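Local coordinates for peroxisomal membrane protein PEX15 (Saccharomyces cerevisiae, PDB 5VXV) that docks the Pex1–Pex6 AAA-ATPase on the peroxisome membrane, recruiting it through Pex6 so that it can extract the Pex5 receptor, at residues A[18-23]-A[46-51]; A[28-33]-A[60-65]; A[40-45]-A[81-86]; A[124-129]-A[150-155]; A[157-162]-A[168-173]. All blocks are in the same frame, centred on the assembly; numbering follows the deposited sequence.

Overall arrangement
All five contacts are structural packing within the helical, probably cytosolic, domain of the longer Pex15 protein, and contacts 1, 2 and 3 form one continuous cluster. The ring of F45, on 40-45, ties them together: its CD1 is 3.8 Å from L21 CD2 of contact 1, and its CE1 is 3.6 Å from I30 CG2 of contact 2. Contact 3 leads on to contact 4, about 18 Å away between centres, where R81 CZ lies 3.7 Å from I125 CD1. Contacts 4 and 5 share helix 143-161, with centres about 10 Å apart. Contacts 2 and 5 are on opposite sides of the chain's centre, about 32 Å apart between centres.

Contact 1 (A[18-23]-A[46-51]); sequences KDCLEK and VSACDI
L21 reaches from helix 17-27 across to A48 and C49 of helix 39-51 in a packing of two obliquely antiparallel helices, the short segments crossing at -136° with axes 9.9 Å apart. The contact is wholly apolar and buried, and the leucine has the largest share. Its CG stands anti to the carbonyl carbon (chi1 -73°), and with chi2 at 165° this brings CD2 towards the facing helix. That one methyl touches two partners, 3.9 Å from A48 CB and 3.9 Å from C49 SG, which lie roughly at right angles as seen from it. A48 has only its methyl to offer, and the two backbones come close here: the CA atoms of L21 and A48 are 7.1 Å apart. C49 does not point straight across, yet its SG still meets the leucine methyl. L62 of helix 60-70 and M52 also pack on L21, while F70 and C100 lie against C49. C20 adds a looser touch on A48 and also meets L11 of helix 3-13; its SG stays 4.4 Å from A48 CB.

Contact 2 (A[28-33]-A[60-65]); sequences GFIDIT and LTLQSE
I30 is the centre of an inverse gamma turn in the link between helices 17-27 and 32-37, and from there it packs on L62 and E65 of helix 60-70. The apolar contacts come first. I30 CD1 presses on L62 CD1 at 3.4 Å, tighter than usual van der Waals contact, and the two side chains cross at about a right angle. The other branch, CG2, stands anti to the backbone N and rests 3.8 Å from E65 CB. With an alanine here both branches go, and L62 CD1 would probably lose its packing partner while the aliphatic base of E65 became less well covered. Two waters make the polar links. One accepts from I30 N and donates weakly to E65 OE2, whose strongest partner is S25 OG. The second donates to I30 O at 3.1 Å and to E65 O at 2.9 Å, joining the turn to the helix backbone. Local caps frame the turn: G28 closes the preceding helix in a Schellman motif, and D31 is the N-cap of the next, its OD1 accepting from T33 N at 3.1 Å, with the donor 58° out of the carboxylate plane.

Contact 3 (A[40-45]-A[81-86]); sequences MILDLF and RKIILG
L42 meets I83 and I84 with no flat group between them; the ring of F45, about one turn further along helix 39-51, instead meets the ring of F35, their planes at about 35°. On the facing helix the guanidinium of R81 is likewise turned elsewhere, its NH1 hydrogen-bonded to L72 O. What joins the two segments is therefore branched aliphatic packing. L42 has CG anti to its N (chi1 173°), which holds the isobutyl group out from the helix, and its CD2 does all the touching. I83 answers with CG2, at 3.8 Å from L42 CD2, the side chains crossing obliquely. I84 CG1 gives a looser touch on the same methyl, which is doubtful because I84 is modelled in two conformers. The backbones stand well apart, 9.2 Å between the CA atoms of L42 and I84, and the gap is bridged by side chains alone. F35 of helix 32-37 also packs on L42, I32 and K36 on I83, and I94 and F97 of helix 91-108 on I84. This is core packing of the all-helical domain, joining helices 39-51 and 75-86, which are distant in sequence.

Contact 4 (A[124-129]-A[150-155]); sequences SIMSDF and IEIFIF
S127, whose OG is hydrogen-bonded to the carbonyl O of E123 one turn back, lies against the ring of F153 in a nearly antiparallel packing of helices 112-136 and 143-161. The short segments run at 150° to each other, with axes 11.0 Å apart. By bonding within its own helix, the serine hydroxyl is satisfied at the boundary of an otherwise apolar contact. F153 has CG anti to its N (chi1 -176°), which carries the ring out to helix 112-136. M126 CB comes to the ring's edge, near its plane, 4.0 Å from CD2. S127 N approaches F153 CE2 obliquely, farther off, and S127 CB is about as far from the same atom.

M126, a selenomethionine, does the remaining work. Its chain bends at chi3 (72°) and brings the end methyl over to I152, the two side chains crossing at about a right angle. CE lies 3.8 Å from I152 CG2 and 4.0 Å from F153 N, so it touches both a side chain and the backbone. L149 of helix 143-161 also touches M126, and I102 of helix 91-108 packs on I152. Helix 143-161 has a wider pi-type turn at 152-155, and F153 O probably accepts from K158 N. The selenium of M126 also packs against V157 CG2 of the same helix.

Contact 5 (A[157-162]-A[168-173]); sequences VKVKLH and PNMYWA
M170, a selenomethionine, reaches from helix 168-177 onto K158 and V159 with its chain extended beyond CG (chi2 172°, chi3 159°). CG stands anti to the carbonyl carbon, and from there the straight chain delivers selenium and end methyl together to the opposing helix. SE meets V159 CG2 at 3.6 Å, the side chains crossing at about a right angle, and CE lies 3.8 Å from the same valine methyl. The branch that touches, CG2, is the one anti to the valine's carbonyl carbon.

K158 takes part by its base and backbone: CB is 4.0 Å from M170 SE, and K158 O is 3.7 Å from M170 CE. The contact joins two consecutive helices of the all-helical domain, linked by a short loop, and it is only partly buried. Helix 143-161 is here in a wider pi-type turn, over 157-161, with H162 N bonding weakly to V157 O. I154 O probably accepts from V159 N in the same wide pattern.

Beyond CB the lysine turns away from M170. Bends at chi2 (-51°) and chi3 lead NZ to a salt bridge with E123 of helix 112-136, where E123 OE2 also accepts from H162 NE2. The imidazole of H162 has K158 CA at its edge, in the ring plane, and its ND1 is hydrogen-bonded to E116 OE2.

Contact 1 (A[18-23]-A[46-51])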
# COMPACT_ATOMS: atom_id res chain seq x y z
N LYS A 18 -0.29 18.20 4.86
CA LYS A 18 -0.78 18.91 3.69
C LYS A 18 0.18 20.02 3.28
O LYS A 18 0.49 20.19 2.10
CB LYS A 18 -2.18 19.47 3.95
CG LYS A 18 -2.73 20.31 2.81
N ASP A 19 0.67 20.79 4.26
CA ASP A 19 1.63 21.85 3.95
C ASP A 19 2.92 21.27 3.39
O ASP A 19 3.52 21.84 2.47
CB ASP A 19 1.92 22.68 5.20
CG ASP A 19 0.74 23.53 5.62
OD1 ASP A 19 -0.16 23.76 4.79
OD2 ASP A 19 0.72 23.98 6.79
N CYS A 20 3.38 20.15 3.94
CA CYS A 20 4.56 19.48 3.40
C CYS A 20 4.37 19.16 1.92
O CYS A 20 5.21 19.51 1.09
CB CYS A 20 4.84 18.20 4.20
SG CYS A 20 6.12 17.13 3.50
N LEU A 21 3.25 18.50 1.58
CA LEU A 21 3.02 18.11 0.20
C LEU A 21 2.84 19.32 -0.71
O LEU A 21 3.33 19.32 -1.85
CB LEU A 21 1.80 17.19 0.13
CG LEU A 21 2.04 15.78 0.67
CD1 LEU A 21 0.73 15.05 0.91
CD2 LEU A 21 2.92 14.98 -0.28
N GLU A 22 2.14 20.35 -0.24
CA GLU A 22 1.97 21.55 -1.06
C GLU A 22 3.31 22.20 -1.35
O GLU A 22 3.53 22.72 -2.46
CB GLU A 22 1.03 22.54 -0.37
CG GLU A 22 -0.42 22.08 -0.25
CD GLU A 22 -1.16 22.09 -1.58
OE1 GLU A 22 -0.53 22.40 -2.62
OE2 GLU A 22 -2.37 21.78 -1.59
N LYS A 23 4.23 22.19 -0.38
CA LYS A 23 5.55 22.77 -0.61
C LYS A 23 6.35 21.92 -1.60
O LYS A 23 7.04 22.46 -2.47
CB LYS A 23 6.31 22.90 0.71
CG LYS A 23 7.67 23.59 0.58
CD LYS A 23 7.53 25.01 0.03
N VAL A 46 6.27 9.44 -0.29
CA VAL A 46 5.44 8.27 -0.01
C VAL A 46 4.98 8.28 1.44
O VAL A 46 3.82 7.97 1.74
CB VAL A 46 6.21 6.98 -0.35
CG1 VAL A 46 5.41 5.74 0.05
CG2 VAL A 46 6.52 6.93 -1.84
N SER A 47 5.87 8.63 2.37
CA SER A 47 5.50 8.64 3.78
C SER A 47 4.43 9.69 4.06
O SER A 47 3.50 9.45 4.83
CB SER A 47 6.73 8.89 4.65
OG SER A 47 7.57 7.75 4.65
N ALA A 48 4.55 10.87 3.45
CA ALA A 48 3.55 11.92 3.65
C ALA A 48 2.21 11.51 3.07
O ALA A 48 1.16 11.67 3.71
CB ALA A 48 4.04 13.23 3.04
N CYS A 49 2.21 10.98 1.84
CA CYS A 49 0.96 10.56 1.23
C CYS A 49 0.28 9.45 2.01
O CYS A 49 -0.95 9.37 2.05
CB CYS A 49 1.21 10.11 -0.21
SG CYS A 49 1.56 11.48 -1.34
N ASP A 50 1.07 8.58 2.66
CA ASP A 50 0.47 7.49 3.43
C ASP A 50 -0.29 8.00 4.64
O ASP A 50 -1.22 7.34 5.11
CB ASP A 50 1.55 6.50 3.86
CG ASP A 50 0.97 5.19 4.39
OD1 ASP A 50 0.08 4.61 3.72
OD2 ASP A 50 1.41 4.73 5.46
N ILE A 51 0.07 9.18 5.15
CA ILE A 51 -0.62 9.74 6.31
C ILE A 51 -1.91 10.45 5.91
O ILE A 51 -2.87 10.46 6.68
CB ILE A 51 0.32 10.69 7.08
CG1 ILE A 51 1.50 9.91 7.68
CG2 ILE A 51 -0.44 11.41 8.20
CD1 ILE A 51 2.62 10.79 8.20

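Contact 2 (A[28-33]-A[60-65])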
# COMPACT_ATOMS: atom_id res chain seq x y z
N GLY A 28 8.55 21.67 -7.11
CA GLY A 28 8.75 20.76 -8.23
C GLY A 28 9.29 19.40 -7.87
O GLY A 28 9.79 18.70 -8.75
N PHE A 29 9.20 18.98 -6.60
CA PHE A 29 9.76 17.71 -6.18
C PHE A 29 8.92 16.50 -6.58
O PHE A 29 9.45 15.39 -6.65
CB PHE A 29 9.94 17.68 -4.66
CG PHE A 29 11.14 18.44 -4.14
CD1 PHE A 29 12.25 18.69 -4.94
CD2 PHE A 29 11.15 18.91 -2.84
CE1 PHE A 29 13.34 19.38 -4.44
CE2 PHE A 29 12.24 19.61 -2.34
CZ PHE A 29 13.33 19.84 -3.14
N ILE A 30 7.62 16.68 -6.83
CA ILE A 30 6.73 15.54 -7.10
C ILE A 30 6.88 15.23 -8.58
O ILE A 30 6.06 15.60 -9.43
CB ILE A 30 5.28 15.83 -6.68
CG1 ILE A 30 5.25 16.36 -5.25
CG2 ILE A 30 4.45 14.55 -6.79
CD1 ILE A 30 3.87 16.76 -4.76
N ASP A 31 7.95 14.50 -8.90
CA ASP A 31 8.37 14.31 -10.29
C ASP A 31 9.25 13.07 -10.32
O ASP A 31 10.24 13.00 -9.58
CB ASP A 31 9.13 15.54 -10.79
CG ASP A 31 9.49 15.45 -12.26
OD1 ASP A 31 9.37 14.35 -12.85
OD2 ASP A 31 9.91 16.48 -12.83
N ILE A 32 8.90 12.10 -11.17
CA ILE A 32 9.66 10.85 -11.22
C ILE A 32 11.13 11.11 -11.49
O ILE A 32 12.01 10.39 -10.99
CB ILE A 32 9.05 9.89 -12.27
CG1 ILE A 32 9.84 8.58 -12.34
CG2 ILE A 32 8.99 10.55 -13.64
CD1 ILE A 32 9.82 7.75 -11.07
N THR A 33 11.44 12.14 -12.29
CA THR A 33 12.84 12.45 -12.58
C THR A 33 13.58 12.86 -11.31
O THR A 33 14.75 12.49 -11.11
CB THR A 33 12.93 13.57 -13.62
OG1 THR A 33 12.25 13.16 -14.81
CG2 THR A 33 14.39 13.87 -13.96
N LEU A 60 -5.55 21.62 -6.72
CA LEU A 60 -5.69 20.88 -7.98
C LEU A 60 -4.33 20.46 -8.53
O LEU A 60 -4.17 19.31 -8.96
CB LEU A 60 -6.44 21.73 -9.00
CG LEU A 60 -7.95 21.86 -8.76
N THR A 61 -3.35 21.36 -8.52
CA THR A 61 -2.03 21.01 -9.05
C THR A 61 -1.40 19.89 -8.23
O THR A 61 -0.91 18.90 -8.79
CB THR A 61 -1.12 22.25 -9.06
OG1 THR A 61 -1.69 23.26 -9.90
CG2 THR A 61 0.27 21.89 -9.58
N LEU A 62 -1.40 20.03 -6.91
CA LEU A 62 -0.86 18.97 -6.06
C LEU A 62 -1.60 17.65 -6.29
O LEU A 62 -0.97 16.59 -6.38
CB LEU A 62 -0.96 19.37 -4.59
CG LEU A 62 -0.65 18.28 -3.56
CD1 LEU A 62 0.72 17.68 -3.79
CD2 LEU A 62 -0.76 18.83 -2.14
N GLN A 63 -2.92 17.71 -6.39
CA GLN A 63 -3.70 16.49 -6.59
C GLN A 63 -3.32 15.80 -7.90
O GLN A 63 -3.16 14.58 -7.94
CB GLN A 63 -5.19 16.82 -6.57
CG GLN A 63 -6.08 15.61 -6.29
CD GLN A 63 -7.50 15.99 -5.93
OE1 GLN A 63 -8.46 15.41 -6.44
NE2 GLN A 63 -7.65 16.96 -5.02
N SER A 64 -3.16 16.58 -8.98
CA SER A 64 -2.80 15.98 -10.26
C SER A 64 -1.42 15.33 -10.20
O SER A 64 -1.19 14.29 -10.82
CB SER A 64 -2.84 17.04 -11.36
OG SER A 64 -1.74 17.92 -11.27
N GLU A 65 -0.50 15.93 -9.44
CA GLU A 65 0.85 15.38 -9.36
C GLU A 65 0.88 14.11 -8.52
O GLU A 65 1.60 13.16 -8.85
CB GLU A 65 1.80 16.44 -8.80
CG GLU A 65 2.04 17.58 -9.78
CD GLU A 65 2.80 18.75 -9.18
OE1 GLU A 65 3.12 19.69 -9.93
OE2 GLU A 65 3.09 18.73 -7.96
O HOH W 1 6.08 18.81 -8.24
O HOH W 2 3.80 13.91 -10.62

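Contact 3 (A[40-45]-A[81-86])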
# COMPACT_ATOMS: atom_id res chain seq x y z
N MSE A 40 15.64 10.03 -1.03
CA MSE A 40 14.97 10.47 0.20
C MSE A 40 13.82 11.43 -0.09
O MSE A 40 12.91 11.57 0.72
CB MSE A 40 15.98 11.11 1.16
CG MSE A 40 16.85 10.12 1.92
SE MSE A 40 15.84 8.74 2.89
CE MSE A 40 15.96 7.30 1.58
N ILE A 41 13.86 12.09 -1.25
CA ILE A 41 12.70 12.88 -1.67
C ILE A 41 11.52 11.96 -1.97
O ILE A 41 10.38 12.23 -1.57
CB ILE A 41 13.05 13.77 -2.88
CG1 ILE A 41 14.13 14.79 -2.48
CG2 ILE A 41 11.81 14.48 -3.40
CD1 ILE A 41 14.55 15.74 -3.58
N LEU A 42 11.78 10.86 -2.68
CA LEU A 42 10.73 9.87 -2.91
C LEU A 42 10.25 9.28 -1.59
O LEU A 42 9.04 9.12 -1.38
CB LEU A 42 11.25 8.77 -3.84
CG LEU A 42 10.35 7.55 -4.06
CD1 LEU A 42 9.00 7.95 -4.61
CD2 LEU A 42 11.05 6.57 -5.00
N ASP A 43 11.18 8.96 -0.69
CA ASP A 43 10.80 8.37 0.59
C ASP A 43 9.89 9.30 1.38
O ASP A 43 8.89 8.86 1.97
CB ASP A 43 12.05 8.03 1.39
CG ASP A 43 11.86 6.84 2.32
OD1 ASP A 43 11.28 5.82 1.88
OD2 ASP A 43 12.28 6.92 3.49
N LEU A 44 10.21 10.60 1.41
CA LEU A 44 9.36 11.56 2.11
C LEU A 44 7.98 11.63 1.46
O LEU A 44 6.96 11.62 2.15
CB LEU A 44 10.01 12.94 2.13
CG LEU A 44 9.13 14.07 2.66
CD1 LEU A 44 8.69 13.80 4.09
CD2 LEU A 44 9.84 15.41 2.56
N PHE A 45 7.95 11.72 0.13
CA PHE A 45 6.68 11.83 -0.57
C PHE A 45 5.75 10.67 -0.23
O PHE A 45 4.58 10.87 0.09
CB PHE A 45 6.93 11.90 -2.07
CG PHE A 45 5.67 11.91 -2.89
CD1 PHE A 45 4.86 13.02 -2.92
CD2 PHE A 45 5.31 10.79 -3.63
CE1 PHE A 45 3.70 13.03 -3.67
CE2 PHE A 45 4.15 10.80 -4.38
CZ PHE A 45 3.35 11.92 -4.40
N ARG A 81 6.77 2.46 -9.46
CA ARG A 81 6.59 1.09 -8.98
C ARG A 81 7.86 0.27 -9.16
O ARG A 81 8.26 -0.47 -8.26
CB ARG A 81 5.41 0.45 -9.72
CG ARG A 81 4.65 -0.60 -8.92
CD ARG A 81 3.20 -0.72 -9.38
NE ARG A 81 3.06 -1.27 -10.73
CZ ARG A 81 2.50 -0.64 -11.76
NH1 ARG A 81 2.00 0.58 -11.64
NH2 ARG A 81 2.43 -1.25 -12.93
N LYS A 82 8.52 0.41 -10.31
CA LYS A 82 9.77 -0.31 -10.54
C LYS A 82 10.82 0.05 -9.51
O LYS A 82 11.59 -0.81 -9.06
CB LYS A 82 10.28 -0.04 -11.96
CG LYS A 82 9.42 -0.63 -13.06
CD LYS A 82 10.02 -0.38 -14.44
CE LYS A 82 9.17 -1.01 -15.53
N ILE A 83 10.87 1.33 -9.11
CA ILE A 83 11.86 1.76 -8.12
C ILE A 83 11.51 1.19 -6.74
O ILE A 83 12.37 0.64 -6.05
CB ILE A 83 11.94 3.29 -8.07
CG1 ILE A 83 12.46 3.84 -9.40
CG2 ILE A 83 12.83 3.75 -6.92
CD1 ILE A 83 12.35 5.35 -9.53
N ILE A 84 10.25 1.33 -6.33
CA ILE A 84 9.87 0.96 -4.97
C ILE A 84 9.82 -0.56 -4.84
O ILE A 84 10.39 -1.14 -3.90
CB ILE A 84 8.54 1.62 -4.59
CG1 ILE A 84 8.75 3.14 -4.46
CG2 ILE A 84 8.00 1.05 -3.28
CD1 ILE A 84 7.50 3.94 -4.17
N LEU A 85 9.12 -1.24 -5.75
CA LEU A 85 9.07 -2.69 -5.70
C LEU A 85 10.43 -3.32 -5.98
O LEU A 85 10.65 -4.49 -5.63
CB LEU A 85 8.03 -3.24 -6.68
CG LEU A 85 6.58 -3.26 -6.20
CD1 LEU A 85 6.09 -1.87 -5.81
CD2 LEU A 85 5.68 -3.88 -7.26
N GLY A 86 11.36 -2.56 -6.59
CA GLY A 86 12.68 -3.08 -6.87
C GLY A 86 13.59 -3.17 -5.66
O GLY A 86 14.60 -3.89 -5.71

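Contact 4 (A[124-129]-A[150-155])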
# COMPACT_ATOMS: atom_id res chain seq x y z
N SER A 124 -3.75 -8.01 -9.51
CA SER A 124 -2.71 -8.70 -10.28
C SER A 124 -1.32 -8.17 -9.92
O SER A 124 -0.39 -8.96 -9.73
CB SER A 124 -2.97 -8.54 -11.78
OG SER A 124 -4.17 -9.19 -12.15
N ILE A 125 -1.18 -6.85 -9.83
CA ILE A 125 0.11 -6.27 -9.48
C ILE A 125 0.58 -6.80 -8.13
O ILE A 125 1.75 -7.19 -7.97
CB ILE A 125 0.02 -4.73 -9.49
CG1 ILE A 125 -0.06 -4.22 -10.93
CG2 ILE A 125 1.21 -4.10 -8.77
CD1 ILE A 125 -0.46 -2.76 -11.06
N MSE A 126 -0.31 -6.81 -7.15
CA MSE A 126 0.07 -7.21 -5.80
C MSE A 126 0.35 -8.71 -5.70
O MSE A 126 1.33 -9.12 -5.07
CB MSE A 126 -1.01 -6.80 -4.81
CG MSE A 126 -1.10 -5.30 -4.60
SE MSE A 126 -2.28 -4.81 -3.13
CE MSE A 126 -1.18 -5.38 -1.63
N SER A 127 -0.49 -9.54 -6.32
CA SER A 127 -0.26 -10.98 -6.24
C SER A 127 0.99 -11.38 -7.01
O SER A 127 1.75 -12.24 -6.56
CB SER A 127 -1.49 -11.75 -6.75
OG SER A 127 -1.84 -11.38 -8.06
N ASP A 128 1.23 -10.76 -8.17
CA ASP A 128 2.50 -10.98 -8.86
C ASP A 128 3.68 -10.60 -7.98
O ASP A 128 4.68 -11.32 -7.93
CB ASP A 128 2.55 -10.18 -10.17
CG ASP A 128 1.71 -10.80 -11.27
OD1 ASP A 128 1.35 -11.99 -11.18
OD2 ASP A 128 1.43 -10.09 -12.26
N PHE A 129 3.58 -9.47 -7.27
CA PHE A 129 4.70 -9.06 -6.43
C PHE A 129 4.89 -10.00 -5.25
O PHE A 129 6.03 -10.27 -4.85
CB PHE A 129 4.52 -7.64 -5.92
CG PHE A 129 5.55 -7.26 -4.91
CD1 PHE A 129 6.84 -6.95 -5.32
CD2 PHE A 129 5.27 -7.29 -3.56
CE1 PHE A 129 7.81 -6.64 -4.40
CE2 PHE A 129 6.25 -6.98 -2.63
CZ PHE A 129 7.52 -6.66 -3.06
N ILE A 150 0.11 -9.02 3.11
CA ILE A 150 -1.03 -9.90 2.84
C ILE A 150 -2.30 -9.29 3.42
O ILE A 150 -3.38 -9.40 2.82
CB ILE A 150 -0.77 -11.31 3.40
CG1 ILE A 150 0.54 -11.88 2.83
CG2 ILE A 150 -1.94 -12.23 3.07
CD1 ILE A 150 0.59 -11.97 1.32
N GLU A 151 -2.20 -8.63 4.57
CA GLU A 151 -3.40 -8.07 5.18
C GLU A 151 -3.90 -6.85 4.42
O GLU A 151 -5.10 -6.59 4.39
CB GLU A 151 -3.13 -7.77 6.66
CG GLU A 151 -2.98 -9.05 7.47
CD GLU A 151 -2.99 -8.83 8.97
OE1 GLU A 151 -3.02 -7.66 9.41
OE2 GLU A 151 -2.98 -9.84 9.71
N ILE A 152 -3.00 -6.10 3.76
CA ILE A 152 -3.47 -5.07 2.82
C ILE A 152 -4.28 -5.71 1.71
O ILE A 152 -5.38 -5.27 1.38
CB ILE A 152 -2.28 -4.28 2.26
CG1 ILE A 152 -1.61 -3.44 3.34
CG2 ILE A 152 -2.74 -3.36 1.12
CD1 ILE A 152 -0.27 -2.85 2.93
N PHE A 153 -3.73 -6.77 1.10
CA PHE A 153 -4.42 -7.43 0.00
C PHE A 153 -5.81 -7.89 0.43
O PHE A 153 -6.80 -7.64 -0.27
CB PHE A 153 -3.59 -8.62 -0.48
CG PHE A 153 -4.16 -9.32 -1.68
CD1 PHE A 153 -5.06 -10.36 -1.53
CD2 PHE A 153 -3.78 -8.95 -2.96
CE1 PHE A 153 -5.59 -11.00 -2.63
CE2 PHE A 153 -4.31 -9.59 -4.07
CZ PHE A 153 -5.21 -10.62 -3.90
N ILE A 154 -5.92 -8.54 1.59
CA ILE A 154 -7.20 -9.10 2.01
C ILE A 154 -8.14 -8.00 2.49
O ILE A 154 -9.28 -7.89 2.02
CB ILE A 154 -6.98 -10.17 3.09
CG1 ILE A 154 -6.22 -11.36 2.50
CG2 ILE A 154 -8.32 -10.63 3.68
CD1 ILE A 154 -5.84 -12.44 3.49
N PHE A 155 -7.68 -7.17 3.43
CA PHE A 155 -8.61 -6.26 4.11
C PHE A 155 -8.87 -4.99 3.31
O PHE A 155 -9.98 -4.46 3.33
CB PHE A 155 -8.08 -5.92 5.50
CG PHE A 155 -8.01 -7.09 6.44
CD1 PHE A 155 -9.11 -7.91 6.62
CD2 PHE A 155 -6.85 -7.38 7.12
CE1 PHE A 155 -9.05 -9.00 7.47
CE2 PHE A 155 -6.78 -8.47 7.97
CZ PHE A 155 -7.88 -9.28 8.15

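Contact 5 (A[157-162]-A[168-173])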
# COMPACT_ATOMS: atom_id res chain seq x y z
N VAL A 157 -8.10 -4.55 -0.20
CA VAL A 157 -8.45 -4.78 -1.60
C VAL A 157 -9.66 -5.71 -1.70
O VAL A 157 -10.71 -5.32 -2.22
CB VAL A 157 -7.25 -5.34 -2.39
CG1 VAL A 157 -7.60 -5.48 -3.86
CG2 VAL A 157 -6.04 -4.42 -2.22
N LYS A 158 -9.53 -6.94 -1.20
CA LYS A 158 -10.63 -7.90 -1.36
C LYS A 158 -11.87 -7.47 -0.59
O LYS A 158 -12.99 -7.65 -1.06
CB LYS A 158 -10.19 -9.30 -0.94
CG LYS A 158 -8.96 -9.86 -1.66
CD LYS A 158 -9.05 -9.78 -3.18
CE LYS A 158 -10.22 -10.58 -3.74
NZ LYS A 158 -10.09 -10.77 -5.22
N VAL A 159 -11.68 -6.90 0.61
CA VAL A 159 -12.81 -6.48 1.44
C VAL A 159 -13.25 -5.07 1.05
O VAL A 159 -14.35 -4.88 0.52
CB VAL A 159 -12.44 -6.55 2.94
CG1 VAL A 159 -13.49 -5.86 3.81
CG2 VAL A 159 -12.28 -8.00 3.37
N LYS A 160 -12.39 -4.08 1.30
CA LYS A 160 -12.84 -2.69 1.23
C LYS A 160 -13.14 -2.25 -0.20
O LYS A 160 -14.22 -1.74 -0.49
CB LYS A 160 -11.80 -1.77 1.87
CG LYS A 160 -12.23 -0.31 1.91
N LEU A 161 -12.18 -2.43 -1.12
CA LEU A 161 -12.37 -1.90 -2.46
C LEU A 161 -13.52 -2.60 -3.19
O LEU A 161 -14.17 -1.99 -4.05
CB LEU A 161 -11.08 -2.01 -3.28
CG LEU A 161 -9.97 -1.00 -2.95
CD1 LEU A 161 -8.78 -1.21 -3.88
CD2 LEU A 161 -10.47 0.45 -3.06
N HIS A 162 -13.80 -3.86 -2.86
CA HIS A 162 -14.92 -4.57 -3.45
C HIS A 162 -16.20 -4.46 -2.62
O HIS A 162 -17.24 -4.95 -3.05
CB HIS A 162 -14.58 -6.05 -3.64
CG HIS A 162 -13.61 -6.31 -4.75
ND1 HIS A 162 -13.85 -5.93 -6.06
CD2 HIS A 162 -12.40 -6.92 -4.76
CE1 HIS A 162 -12.84 -6.30 -6.82
NE2 HIS A 162 -11.94 -6.90 -6.05
N PRO A 168 -12.50 -16.14 5.74
CA PRO A 168 -11.26 -16.92 5.58
C PRO A 168 -11.07 -17.41 4.16
O PRO A 168 -9.93 -17.67 3.75
CB PRO A 168 -11.44 -18.08 6.56
CG PRO A 168 -12.55 -17.70 7.47
CD PRO A 168 -13.42 -16.75 6.71
N ASN A 169 -12.15 -17.56 3.38
CA ASN A 169 -12.03 -18.05 2.02
C ASN A 169 -11.21 -17.12 1.14
O ASN A 169 -10.70 -17.55 0.09
CB ASN A 169 -13.42 -18.26 1.42
CG ASN A 169 -14.22 -19.31 2.17
N MSE A 170 -11.07 -15.86 1.52
CA MSE A 170 -10.24 -14.93 0.77
C MSE A 170 -8.77 -15.31 0.89
O MSE A 170 -8.01 -15.20 -0.08
CB MSE A 170 -10.44 -13.51 1.28
CG MSE A 170 -11.84 -12.99 1.06
SE MSE A 170 -12.09 -11.29 1.96
CE MSE A 170 -13.62 -10.64 0.94
N TYR A 171 -8.37 -15.76 2.08
CA TYR A 171 -7.00 -16.22 2.27
C TYR A 171 -6.76 -17.51 1.50
O TYR A 171 -5.77 -17.64 0.76
CB TYR A 171 -6.70 -16.42 3.75
CG TYR A 171 -5.31 -16.95 3.99
CD1 TYR A 171 -4.20 -16.11 3.91
CD2 TYR A 171 -5.09 -18.29 4.29
CE1 TYR A 171 -2.93 -16.59 4.11
CE2 TYR A 171 -3.82 -18.78 4.50
CZ TYR A 171 -2.74 -17.93 4.41
OH TYR A 171 -1.47 -18.41 4.62
N TRP A 172 -7.65 -18.49 1.64
CA TRP A 172 -7.47 -19.76 0.95
C TRP A 172 -7.52 -19.58 -0.56
O TRP A 172 -6.80 -20.26 -1.29
CB TRP A 172 -8.51 -20.77 1.42
CG TRP A 172 -8.48 -21.00 2.90
CD1 TRP A 172 -9.51 -20.84 3.78
CD2 TRP A 172 -7.35 -21.42 3.68
NE1 TRP A 172 -9.10 -21.14 5.06
CE2 TRP A 172 -7.78 -21.50 5.02
CE3 TRP A 172 -6.03 -21.75 3.37
CZ2 TRP A 172 -6.92 -21.89 6.05
CZ3 TRP A 172 -5.18 -22.13 4.39
CH2 TRP A 172 -5.63 -22.20 5.72
N ALA A 173 -8.35 -18.65 -1.05
CA ALA A 173 -8.40 -18.39 -2.48
C ALA A 173 -7.07 -17.84 -2.99
O ALA A 173 -6.57 -18.27 -4.03
CB ALA A 173 -9.53 -17.42 -2.81